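Local coordinates for AvrA (Salmonella typhimurium, PDB 6BE0), which probably transfers acetyl groups from acetyl-coenzyme A to serine and threonine residues of target proteins, as a YopJ-family effector that binds inositol hexakisphosphate, at residues V91-V94 with H95-V98; E176-I179 with Q180-S183; Q198-F201 with M202-V205; H208-I212 with C213-C217; I260-K263 with K264-L268. All blocks are in the same frame, centred on the assembly; numbering follows the deposited sequence.

Contact 1 (V91-V94 with H95-V98); sequences VMSV and HELV
Leu97 N donates to Ser93 O at 3.0 Å, and one residue along, Val98 N meets Val94 O, also at 3.0 Å, in the first backbone turn of helix 94-106. Ser93 gives a second acceptor to that turn: its OG receives the amide N of Glu96 at 3.1 Å in a fairly straight bond (157°). With chi1 at 70°, the hydroxyl is tucked between the backbone N and the carbonyl carbon, bent over the helix start. Ser93 is thus the N-cap of the helix that follows strand 88-91, an edge of the five-stranded sheet. Glu96 turns back along the strand end as an extended chain. Its OE1 takes the backbone N of Met92 in a weak bond of 3.2 Å, so the carboxylate holds the N-H of the residue before the N-cap, not that of Ser93, and no capping box forms. The Glu96 carboxylate lies beside the first turn, where the helix dipole would probably favour a negative charge. Val91 and the aliphatic part of Glu96 pass one another head to tail, Val91 CB lying 3.8 Å from Glu96 CG. Val91 CG2 rests 3.9 Å from Leu97 CB, and both residues pack on Val116 of strand 111-117.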
# COMPACT_ATOMS: atom_id res chain seq x y z
N VAL A 91 6.99 -5.58 9.67
CA VAL A 91 7.66 -4.99 10.82
C VAL A 91 6.64 -4.21 11.64
O VAL A 91 5.68 -3.67 11.10
CB VAL A 91 8.83 -4.07 10.39
CG1 VAL A 91 9.92 -4.89 9.72
CG2 VAL A 91 8.33 -2.96 9.47
N MET A 92 6.86 -4.16 12.95
CA MET A 92 5.84 -3.68 13.88
C MET A 92 6.21 -2.34 14.50
O MET A 92 5.58 -1.91 15.47
CB MET A 92 5.62 -4.74 14.96
CG MET A 92 5.55 -6.15 14.38
SD MET A 92 4.87 -7.38 15.51
CE MET A 92 3.14 -6.92 15.50
N SER A 93 7.22 -1.69 13.94
CA SER A 93 7.59 -0.34 14.38
C SER A 93 8.55 0.29 13.38
O SER A 93 9.15 -0.39 12.55
CB SER A 93 8.24 -0.37 15.76
OG SER A 93 9.52 -0.97 15.72
N VAL A 94 8.69 1.61 13.47
CA VAL A 94 9.62 2.36 12.64
C VAL A 94 11.05 1.90 12.89
O VAL A 94 11.86 1.83 11.97
CB VAL A 94 9.51 3.87 12.90
CG1 VAL A 94 10.55 4.65 12.10
CG2 VAL A 94 8.12 4.36 12.57
N HIS A 95 11.36 1.61 14.15
CA HIS A 95 12.69 1.16 14.52
C HIS A 95 13.00 -0.19 13.88
O HIS A 95 14.10 -0.42 13.38
CB HIS A 95 12.84 1.07 16.04
CG HIS A 95 14.18 0.58 16.48
ND1 HIS A 95 14.39 -0.72 16.91
CD2 HIS A 95 15.38 1.20 16.55
CE1 HIS A 95 15.66 -0.87 17.23
NE2 HIS A 95 16.28 0.28 17.02
N GLU A 96 12.01 -1.08 13.91
CA GLU A 96 12.17 -2.40 13.33
C GLU A 96 12.26 -2.31 11.81
O GLU A 96 12.87 -3.15 11.17
CB GLU A 96 11.00 -3.30 13.75
CG GLU A 96 11.13 -4.75 13.29
CD GLU A 96 9.97 -5.61 13.75
OE1 GLU A 96 9.32 -5.26 14.76
OE2 GLU A 96 9.71 -6.65 13.11
N LEU A 97 11.65 -1.27 11.24
CA LEU A 97 11.74 -1.02 9.81
C LEU A 97 13.15 -0.64 9.41
O LEU A 97 13.75 -1.27 8.53
CB LEU A 97 10.76 0.08 9.38
CG LEU A 97 10.87 0.54 7.92
CD1 LEU A 97 10.23 -0.49 6.99
CD2 LEU A 97 10.25 1.91 7.73
N VAL A 98 13.69 0.41 10.04
CA VAL A 98 14.97 0.97 9.62
C VAL A 98 16.11 -0.00 9.90
O VAL A 98 17.08 -0.06 9.15
CB VAL A 98 15.26 2.32 10.32
CG1 VAL A 98 14.25 3.37 9.88
CG2 VAL A 98 15.27 2.17 11.84

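Contact 2 (E176-I179 with Q180-S183); sequences ELDI and QRSS. With COA (coenzyme A), chain C.
The coenzyme A pocket takes part of its wall from Arg181, and Asp178, three residues earlier, holds that arginine's guanidinium. The two side chains form a salt bridge, Arg181 NE lying 2.9 Å from Asp178 OD1, although the hydrogen bond is bent (129°) and weak. Carboxylate and guanidinium planes stand 26° apart. Arg181 NH2 adds a bond of 3.2 Å to Asp178 O, coming from above the carbonyl plane. A bend in the Arg181 chain at chi2 (-69°) folds the guanidinium back to Asp178, while CB and NH1 stay against the nucleotide. Arg181 CB comes within 3.5 Å of N9A of the coenzyme A adenine, and NH1 reaches O4B of its ribose, in the guanidinium plane, in a long, weak bond of 3.5 Å. A water donates to both Asp178 OD1 and Gln180 O, so OD1 is gripped twice. Gln180 NE2 makes a straight bond to Ser182 O, 3.1 Å away, bridging across Arg181. The whole turn links strand 170-176 to helix 186-199: Ile179 and Gln180 both lean on Phe189 of that helix, and Gln241 OE1 receives the backbone N of Arg181 and of Ser182.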
# COMPACT_ATOMS: atom_id res chain seq x y z
N GLU A 176 2.50 10.53 -0.93
CA GLU A 176 1.08 10.60 -0.66
C GLU A 176 0.31 10.07 -1.86
O GLU A 176 0.57 10.47 -2.99
CB GLU A 176 0.66 12.03 -0.35
CG GLU A 176 -0.83 12.24 -0.13
CD GLU A 176 -1.22 13.70 -0.13
OE1 GLU A 176 -0.88 14.41 -1.10
OE2 GLU A 176 -1.87 14.15 0.84
N LEU A 177 -0.63 9.16 -1.62
CA LEU A 177 -1.45 8.59 -2.69
C LEU A 177 -2.87 9.13 -2.65
O LEU A 177 -3.46 9.43 -3.69
CB LEU A 177 -1.46 7.06 -2.60
CG LEU A 177 -0.11 6.35 -2.80
CD1 LEU A 177 -0.29 4.84 -2.76
CD2 LEU A 177 0.56 6.77 -4.10
N ASP A 178 -3.42 9.26 -1.45
CA ASP A 178 -4.80 9.69 -1.26
C ASP A 178 -5.76 8.86 -2.11
O ASP A 178 -6.51 9.41 -2.92
CB ASP A 178 -4.96 11.18 -1.59
CG ASP A 178 -6.32 11.73 -1.19
OD1 ASP A 178 -6.92 11.22 -0.22
OD2 ASP A 178 -6.80 12.68 -1.85
N ILE A 179 -5.70 7.55 -1.94
CA ILE A 179 -6.62 6.64 -2.61
C ILE A 179 -7.44 5.87 -1.58
O ILE A 179 -8.47 5.28 -1.91
CB ILE A 179 -5.88 5.65 -3.53
CG1 ILE A 179 -4.79 4.91 -2.75
CG2 ILE A 179 -5.28 6.40 -4.71
CD1 ILE A 179 -4.18 3.75 -3.52
N GLN A 180 -6.97 5.87 -0.33
CA GLN A 180 -7.76 5.33 0.78
C GLN A 180 -8.54 6.46 1.43
O GLN A 180 -7.98 7.51 1.75
CB GLN A 180 -6.87 4.65 1.82
CG GLN A 180 -7.64 4.14 3.03
CD GLN A 180 -6.75 3.73 4.18
OE1 GLN A 180 -5.59 3.35 3.97
NE2 GLN A 180 -7.27 3.79 5.39
N ARG A 181 -9.84 6.23 1.62
CA ARG A 181 -10.71 7.19 2.29
C ARG A 181 -11.47 6.51 3.42
O ARG A 181 -11.91 7.16 4.36
CB ARG A 181 -11.69 7.82 1.29
CG ARG A 181 -11.03 8.36 0.03
CD ARG A 181 -10.18 9.58 0.31
NE ARG A 181 -9.46 10.05 -0.87
CZ ARG A 181 -10.04 10.64 -1.92
NH1 ARG A 181 -11.35 10.82 -1.96
NH2 ARG A 181 -9.29 11.04 -2.94
N SER A 182 -11.62 5.19 3.32
CA SER A 182 -12.26 4.42 4.39
C SER A 182 -11.37 4.46 5.63
O SER A 182 -10.19 4.80 5.55
CB SER A 182 -12.52 2.98 3.95
OG SER A 182 -11.33 2.33 3.56
N SER A 183 -11.94 4.10 6.77
CA SER A 183 -11.33 4.41 8.06
C SER A 183 -10.29 3.40 8.56
O SER A 183 -9.43 3.75 9.36
CB SER A 183 -12.44 4.55 9.12
OG SER A 183 -13.19 3.35 9.22
N1A COA C . -15.52 4.70 1.78
C2A COA C . -15.43 4.96 0.44
N3A COA C . -15.25 6.24 -0.00
C4A COA C . -15.17 7.28 0.89
C5A COA C . -15.25 7.03 2.21
C6A COA C . -15.43 5.72 2.65
N6A COA C . -15.58 4.86 3.78
N7A COA C . -15.14 8.21 2.88
C8A COA C . -14.98 9.20 1.95
N9A COA C . -15.00 8.63 0.72
C1B COA C . -14.87 9.26 -0.54
C2B COA C . -16.02 9.30 -1.18
O2B COA C . -16.12 8.20 -2.12
C3B COA C . -16.03 10.73 -1.95
O3B COA C . -15.22 10.67 -3.13
P3B COA C . -15.91 10.89 -4.57
O7A COA C . -16.77 9.69 -4.91
O8A COA C . -16.77 12.13 -4.54
O9A COA C . -14.84 11.05 -5.62
C4B COA C . -15.50 11.60 -1.06
O4B COA C . -14.44 10.78 -0.33
C5B COA C . -16.57 12.09 -0.09
O5B COA C . -15.96 12.81 0.97
P1A COA C . -16.18 14.40 1.07
O1A COA C . -16.43 14.98 -0.32
O2A COA C . -17.36 14.68 1.97
O3A COA C . -14.88 15.06 1.68
O HOH W 1 -7.60 10.34 2.48

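Contact 3 (Q198-F201 with M202-V205); sequences QLEF and MNLV
Phe201, Glu200 and Met202 carry this tight turn between helix 186-199 and helix 205-212. Phe201 and Met202 make a Met-aromatic contact: the sulfur comes in at the ring edge, in the ring plane, with Met202 SD 3.8 Å from Phe201 CD1. Successive bends of the Met202 chain at chi2 (-57°) and chi3 curl the thioether back beside the ring. Arg131 makes a cation-pi contact with the same ring, and it also donates to Phe201 O. That carbonyl oxygen is shared, for Leu204 N donates to it as well, over 3.1 Å and from above the carbonyl plane, within the 3-10 turn of residues 202-204. Glu200 also spans the turn. Its OE1 accepts from Asn203 ND2 at 2.8 Å, met on the syn side but 31° out of the carboxylate plane, the carboxylate and amide planes lying 20° apart. Leu204 CD1 comes 4.1 Å from Glu200 CB. A water accepts from Met202 N at 2.7 Å. With OE2 bonded to Ser235 OG, both carboxylate oxygens of Glu200 have partners, which fixes the rotation of the group and would be expected to favour its ionised form at this partly exposed site.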
# COMPACT_ATOMS: atom_id res chain seq x y z
N GLN A 198 6.10 -5.14 -6.73
CA GLN A 198 6.89 -6.20 -7.35
C GLN A 198 6.57 -6.33 -8.83
O GLN A 198 7.47 -6.38 -9.67
CB GLN A 198 6.65 -7.53 -6.63
CG GLN A 198 6.98 -8.78 -7.44
CD GLN A 198 8.41 -8.79 -7.95
OE1 GLN A 198 9.27 -8.08 -7.43
NE2 GLN A 198 8.66 -9.60 -8.98
N LEU A 199 5.28 -6.39 -9.15
CA LEU A 199 4.83 -6.63 -10.51
C LEU A 199 5.13 -5.45 -11.44
O LEU A 199 5.31 -5.63 -12.64
CB LEU A 199 3.33 -6.92 -10.52
CG LEU A 199 2.91 -8.16 -9.72
CD1 LEU A 199 1.42 -8.14 -9.42
CD2 LEU A 199 3.30 -9.43 -10.46
N GLU A 200 5.19 -4.25 -10.86
CA GLU A 200 5.45 -3.04 -11.63
C GLU A 200 6.90 -2.59 -11.44
O GLU A 200 7.19 -1.40 -11.44
CB GLU A 200 4.50 -1.92 -11.20
CG GLU A 200 3.02 -2.27 -11.32
CD GLU A 200 2.54 -2.33 -12.75
OE1 GLU A 200 3.36 -2.15 -13.68
OE2 GLU A 200 1.32 -2.56 -12.96
N PHE A 201 7.79 -3.56 -11.29
CA PHE A 201 9.20 -3.30 -11.01
C PHE A 201 9.81 -2.28 -11.98
O PHE A 201 10.34 -1.26 -11.55
CB PHE A 201 10.00 -4.60 -11.06
CG PHE A 201 11.45 -4.43 -10.70
CD1 PHE A 201 12.38 -4.07 -11.66
CD2 PHE A 201 11.88 -4.64 -9.40
CE1 PHE A 201 13.71 -3.91 -11.33
CE2 PHE A 201 13.21 -4.49 -9.07
CZ PHE A 201 14.13 -4.12 -10.03
N MET A 202 9.74 -2.58 -13.27
CA MET A 202 10.32 -1.71 -14.28
C MET A 202 9.65 -0.34 -14.33
O MET A 202 10.31 0.69 -14.50
CB MET A 202 10.24 -2.37 -15.66
CG MET A 202 11.03 -3.66 -15.79
SD MET A 202 12.79 -3.51 -15.40
CE MET A 202 13.28 -2.15 -16.47
N ASN A 203 8.33 -0.32 -14.17
CA ASN A 203 7.58 0.94 -14.20
C ASN A 203 7.91 1.85 -13.02
O ASN A 203 7.54 3.03 -13.03
CB ASN A 203 6.07 0.66 -14.21
CG ASN A 203 5.56 0.22 -15.57
OD1 ASN A 203 6.18 0.48 -16.60
ND2 ASN A 203 4.41 -0.45 -15.58
N LEU A 204 8.59 1.31 -12.02
CA LEU A 204 8.92 2.05 -10.81
C LEU A 204 10.40 2.42 -10.74
O LEU A 204 10.87 2.94 -9.72
CB LEU A 204 8.53 1.24 -9.58
CG LEU A 204 7.02 1.08 -9.39
CD1 LEU A 204 6.72 -0.02 -8.39
CD2 LEU A 204 6.41 2.40 -8.94
N VAL A 205 11.14 2.15 -11.81
CA VAL A 205 12.55 2.52 -11.86
C VAL A 205 12.70 4.04 -11.76
O VAL A 205 13.55 4.53 -11.03
CB VAL A 205 13.22 2.01 -13.15
CG1 VAL A 205 14.64 2.57 -13.27
CG2 VAL A 205 13.25 0.49 -13.17
O HOH W 2 8.21 -4.63 -14.23

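Contact 4 (H208-I212 with C213-C217); sequences HEDNI and CERLC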
# COMPACT_ATOMS: atom_id res chain seq x y z
N HIS A 208 12.31 5.73 -8.30
CA HIS A 208 13.45 5.37 -7.48
C HIS A 208 14.70 6.10 -7.95
O HIS A 208 15.56 6.49 -7.15
CB HIS A 208 13.69 3.86 -7.53
CG HIS A 208 12.82 3.08 -6.60
ND1 HIS A 208 12.96 3.13 -5.23
CD2 HIS A 208 11.79 2.23 -6.84
CE1 HIS A 208 12.06 2.34 -4.67
NE2 HIS A 208 11.34 1.79 -5.62
N GLU A 209 14.80 6.29 -9.26
CA GLU A 209 15.93 6.97 -9.87
C GLU A 209 15.94 8.44 -9.47
O GLU A 209 16.98 8.99 -9.10
CB GLU A 209 15.88 6.82 -11.39
CG GLU A 209 17.14 7.25 -12.11
CD GLU A 209 17.13 6.84 -13.58
OE1 GLU A 209 16.08 6.35 -14.05
OE2 GLU A 209 18.17 7.01 -14.25
N ASP A 210 14.77 9.07 -9.54
CA ASP A 210 14.64 10.48 -9.19
C ASP A 210 14.80 10.70 -7.69
O ASP A 210 15.23 11.77 -7.25
CB ASP A 210 13.29 11.02 -9.66
CG ASP A 210 13.24 11.25 -11.16
OD1 ASP A 210 14.31 11.33 -11.80
OD2 ASP A 210 12.12 11.37 -11.71
N ASN A 211 14.45 9.69 -6.90
CA ASN A 211 14.66 9.75 -5.46
C ASN A 211 16.16 9.79 -5.15
O ASN A 211 16.62 10.59 -4.33
CB ASN A 211 14.01 8.55 -4.76
CG ASN A 211 14.12 8.62 -3.25
OD1 ASN A 211 14.24 9.70 -2.67
ND2 ASN A 211 14.08 7.46 -2.60
N ILE A 212 16.90 8.92 -5.82
CA ILE A 212 18.35 8.83 -5.64
C ILE A 212 19.04 10.10 -6.12
O ILE A 212 19.95 10.61 -5.46
CB ILE A 212 18.93 7.62 -6.40
CG1 ILE A 212 18.51 6.33 -5.70
CG2 ILE A 212 20.45 7.69 -6.46
CD1 ILE A 212 18.87 5.07 -6.46
N CYS A 213 18.61 10.61 -7.27
CA CYS A 213 19.22 11.80 -7.86
C CYS A 213 18.67 13.07 -7.21
O CYS A 213 19.04 14.18 -7.59
CB CYS A 213 18.98 11.83 -9.37
SG CYS A 213 19.76 10.46 -10.26
N GLU A 214 17.78 12.89 -6.24
CA GLU A 214 17.19 14.00 -5.50
C GLU A 214 16.46 14.95 -6.45
O GLU A 214 16.65 16.17 -6.39
CB GLU A 214 18.26 14.74 -4.70
CG GLU A 214 19.15 13.82 -3.88
CD GLU A 214 20.09 14.58 -2.96
OE1 GLU A 214 19.59 15.28 -2.05
OE2 GLU A 214 21.32 14.47 -3.14
N ARG A 215 15.64 14.38 -7.32
CA ARG A 215 14.83 15.14 -8.27
C ARG A 215 13.35 14.84 -8.09
O ARG A 215 12.53 15.16 -8.95
CB ARG A 215 15.24 14.83 -9.71
CG ARG A 215 16.71 15.00 -10.01
CD ARG A 215 16.97 14.82 -11.50
NE ARG A 215 16.52 13.51 -11.98
CZ ARG A 215 17.31 12.50 -12.32
NH1 ARG A 215 18.63 12.61 -12.26
NH2 ARG A 215 16.78 11.36 -12.74
N LEU A 216 13.01 14.21 -6.96
CA LEU A 216 11.65 13.74 -6.73
C LEU A 216 10.83 14.75 -5.93
O LEU A 216 9.87 15.32 -6.43
CB LEU A 216 11.68 12.40 -6.01
CG LEU A 216 10.33 11.71 -5.78
CD1 LEU A 216 9.64 11.40 -7.10
CD2 LEU A 216 10.53 10.44 -4.96
N CYS A 217 11.24 14.96 -4.68
CA CYS A 217 10.52 15.85 -3.78
C CYS A 217 11.08 17.27 -3.82
O CYS A 217 10.33 18.25 -3.84
CB CYS A 217 10.56 15.31 -2.35
SG CYS A 217 9.80 13.69 -2.15
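Asp210 OD1 receives Arg215 twice: NH2 donates to it at 2.6 Å, and NE adds a bent, weak bond at 3.1 Å, the two making a salt bridge. NH2 meets OD1 nearly in line with the carboxylate C-O bond, whereas the guanidinium stands almost upright on the carboxylate, their planes 79° apart, so a single oxygen takes both N-H groups and the pairing is not a two-by-two fork. The arginine chain gets there by bending at chi3 (-57°), and Cys213 CB sits over one face of the guanidinium, toward its rim.

The backbone repeats the same pairing: Arg215 N donates to Asp210 O at 2.6 Å, in the carbonyl plane, and Glu214 N bonds weakly to Asn211 O at 3.2 Å. With Glu214 at positive phi (58°), these are the two bonds of a Schellman motif, which ends helix 205-212; Cys213 N still reaches Glu209 O in the last regular helical bond. Next in the chain, Leu216 CD2 touches Asn211 CB at 4.0 Å, and the leucine side chain packs on Ala173 of strand 170-176 and on Tyr231. Asn211 itself is held by Ser138 through ND2.

Further out, Tyr231 OH bonds to Asp210 OD2, so the carboxylate is gripped from both oxygens and positioned for Arg215. The salt bridge thus spans the residues joined by the Schellman bond, coupling a side-chain tie to the backbone stop; the nearby arginine would probably stabilise Asp210 as the anion, buried though it is.

Contact 5 (I260-K263 with K264-L268); sequences IVNK and KNETL. With IHP (inositol hexakisphosphate), chain B.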
# COMPACT_ATOMS: atom_id res chain seq x y z
N ILE A 260 -7.22 -2.01 -19.55
CA ILE A 260 -7.60 -3.22 -18.83
C ILE A 260 -6.71 -3.38 -17.60
O ILE A 260 -5.50 -3.21 -17.68
CB ILE A 260 -7.48 -4.48 -19.71
CG1 ILE A 260 -8.29 -4.33 -21.00
CG2 ILE A 260 -7.94 -5.72 -18.94
CD1 ILE A 260 -9.78 -4.11 -20.80
N VAL A 261 -7.33 -3.70 -16.46
CA VAL A 261 -6.61 -3.79 -15.19
C VAL A 261 -6.68 -5.18 -14.56
O VAL A 261 -6.15 -5.39 -13.47
CB VAL A 261 -7.14 -2.75 -14.18
CG1 VAL A 261 -6.95 -1.34 -14.71
CG2 VAL A 261 -8.62 -3.00 -13.88
N ASN A 262 -7.34 -6.12 -15.23
CA ASN A 262 -7.44 -7.48 -14.71
C ASN A 262 -7.82 -8.51 -15.78
O ASN A 262 -8.03 -8.16 -16.94
CB ASN A 262 -8.47 -7.52 -13.57
CG ASN A 262 -9.85 -7.08 -14.00
OD1 ASN A 262 -10.12 -6.90 -15.19
ND2 ASN A 262 -10.74 -6.91 -13.03
N LYS A 263 -7.88 -9.77 -15.37
CA LYS A 263 -8.19 -10.87 -16.28
C LYS A 263 -9.67 -10.91 -16.65
O LYS A 263 -10.09 -11.70 -17.49
CB LYS A 263 -7.77 -12.20 -15.66
CG LYS A 263 -6.28 -12.32 -15.41
CD LYS A 263 -5.94 -13.47 -14.48
CE LYS A 263 -4.51 -13.36 -13.98
NZ LYS A 263 -4.16 -14.40 -12.97
N LYS A 264 -10.47 -10.06 -16.01
CA LYS A 264 -11.89 -9.97 -16.31
C LYS A 264 -12.15 -8.94 -17.41
O LYS A 264 -13.30 -8.59 -17.68
CB LYS A 264 -12.68 -9.62 -15.04
CG LYS A 264 -12.50 -10.64 -13.93
CD LYS A 264 -13.29 -10.28 -12.68
CE LYS A 264 -13.16 -11.38 -11.63
NZ LYS A 264 -13.96 -11.10 -10.41
N ASN A 265 -11.08 -8.47 -18.03
CA ASN A 265 -11.15 -7.55 -19.17
C ASN A 265 -12.05 -6.35 -18.91
O ASN A 265 -12.83 -5.95 -19.78
CB ASN A 265 -11.64 -8.31 -20.41
CG ASN A 265 -10.64 -9.34 -20.89
OD1 ASN A 265 -9.43 -9.13 -20.82
ND2 ASN A 265 -11.14 -10.47 -21.38
N GLU A 266 -11.94 -5.77 -17.72
CA GLU A 266 -12.65 -4.55 -17.38
C GLU A 266 -11.66 -3.42 -17.13
O GLU A 266 -10.59 -3.64 -16.55
CB GLU A 266 -13.56 -4.75 -16.17
CG GLU A 266 -12.89 -5.43 -14.98
CD GLU A 266 -13.86 -5.67 -13.83
OE1 GLU A 266 -13.40 -5.92 -12.70
OE2 GLU A 266 -15.09 -5.60 -14.06
N THR A 267 -12.01 -2.23 -17.59
CA THR A 267 -11.13 -1.07 -17.46
C THR A 267 -11.07 -0.59 -16.02
O THR A 267 -11.79 -1.10 -15.16
CB THR A 267 -11.60 0.08 -18.36
OG1 THR A 267 -12.86 0.58 -17.89
CG2 THR A 267 -11.74 -0.38 -19.80
N LEU A 268 -10.21 0.38 -15.76
CA LEU A 268 -10.09 0.98 -14.44
C LEU A 268 -11.44 1.52 -13.97
O LEU A 268 -11.83 1.32 -12.83
CB LEU A 268 -9.05 2.10 -14.46
CG LEU A 268 -8.79 2.84 -13.15
CD1 LEU A 268 -8.14 1.91 -12.13
CD2 LEU A 268 -7.93 4.07 -13.39
C1 IHP B . -4.34 -10.32 -9.46
C2 IHP B . -4.56 -9.48 -8.20
C3 IHP B . -5.92 -8.81 -8.22
C4 IHP B . -7.02 -9.82 -8.43
C5 IHP B . -6.83 -10.46 -9.80
C6 IHP B . -5.51 -11.22 -9.84
O11 IHP B . -3.17 -11.09 -9.28
P1 IHP B . -1.84 -10.60 -10.01
O21 IHP B . -0.65 -10.81 -9.09
O31 IHP B . -1.92 -9.13 -10.36
O41 IHP B . -1.64 -11.41 -11.27
O12 IHP B . -4.41 -10.30 -7.03
P2 IHP B . -3.24 -10.01 -6.00
O22 IHP B . -1.91 -9.94 -6.71
O32 IHP B . -3.47 -8.69 -5.29
O42 IHP B . -3.19 -11.12 -4.97
O13 IHP B . -6.12 -8.09 -7.00
P3 IHP B . -6.14 -6.49 -7.03
O23 IHP B . -5.44 -5.95 -5.81
O33 IHP B . -5.44 -5.96 -8.27
O43 IHP B . -7.57 -6.01 -7.03
O14 IHP B . -8.32 -9.21 -8.28
P4 IHP B . -8.97 -8.17 -9.33
O24 IHP B . -9.57 -7.01 -8.57
O34 IHP B . -7.94 -7.63 -10.30
O44 IHP B . -10.07 -8.84 -10.09
O15 IHP B . -7.91 -11.34 -10.13
P5 IHP B . -8.32 -11.50 -11.65
O25 IHP B . -7.22 -10.99 -12.54
O35 IHP B . -8.56 -12.96 -11.94
O45 IHP B . -9.58 -10.73 -11.95
O16 IHP B . -5.57 -12.37 -8.99
P6 IHP B . -5.14 -13.76 -9.56
O26 IHP B . -5.56 -14.85 -8.60
O36 IHP B . -5.80 -14.00 -10.89
O46 IHP B . -3.64 -13.81 -9.73
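Asn262 and Glu266 cross at a slant with their flat ends nearly parallel, amide and carboxylate planes only 17° apart. Asn262 ND2 donates to Glu266 OE1 at 2.9 Å, which it meets on the anti side, and the acceptor lies in the plane of the amide. Asn262 chi1 (59°) puts CG between the backbone N and the carbonyl carbon, and Glu266 does the same, which brings amide and carboxylate together. The other end of the amide serves the backbone: Asn262 OD1 takes Glu266 N and Lys264 N, both weakly at 3.3 Å, the second closing an Asx turn, while Asn265 N bonds to Asn262 O in a type I turn from Asn262 to Asn265. Val261 N also donates to Glu266 O, at 3.3 Å. Val261 CG1 lies 4.0 Å from Leu268 CB, beside the N-cap Thr267, whose OG1 accepts from Glu270 N at the start of helix 268-273.

The turn presents two lysines to the inositol hexakisphosphate. Lys263 runs extended along the phosphates, its NZ 2.7 Å from O36 of the ligand, and its backbone N bonds to O25 of another phosphate at 3.2 Å. Lys264 lays its CG 3.5 Å from the ligand's O45. Glu266 OE2 bonds to Asn274 ND2, which leaves OE1 placed for the Asn262 amide and would help keep that amide oriented, and the turn meets the highly charged ligand with a backbone N-H as well as an ammonium group.

All five contacts are local, each lying within one short piece of chain, and they run in series, so none nests in or crosses another. Contact 1 comes first, joining edge strand 88-91 to helix 94-106. Contact 2 then carries the chain from strand 170-176, the other edge of the sheet, past the coenzyme A to helix 186-199. Contacts 3 and 4 are close in sequence, centres 15 Å apart: one leads from helix 186-199 into helix 205-212, the other ends that helix. Contact 5 closes the loop before helix 268-273, beside inositol hexakisphosphate. It lies across the chain's centre from contact 1, about 35 Å between centres.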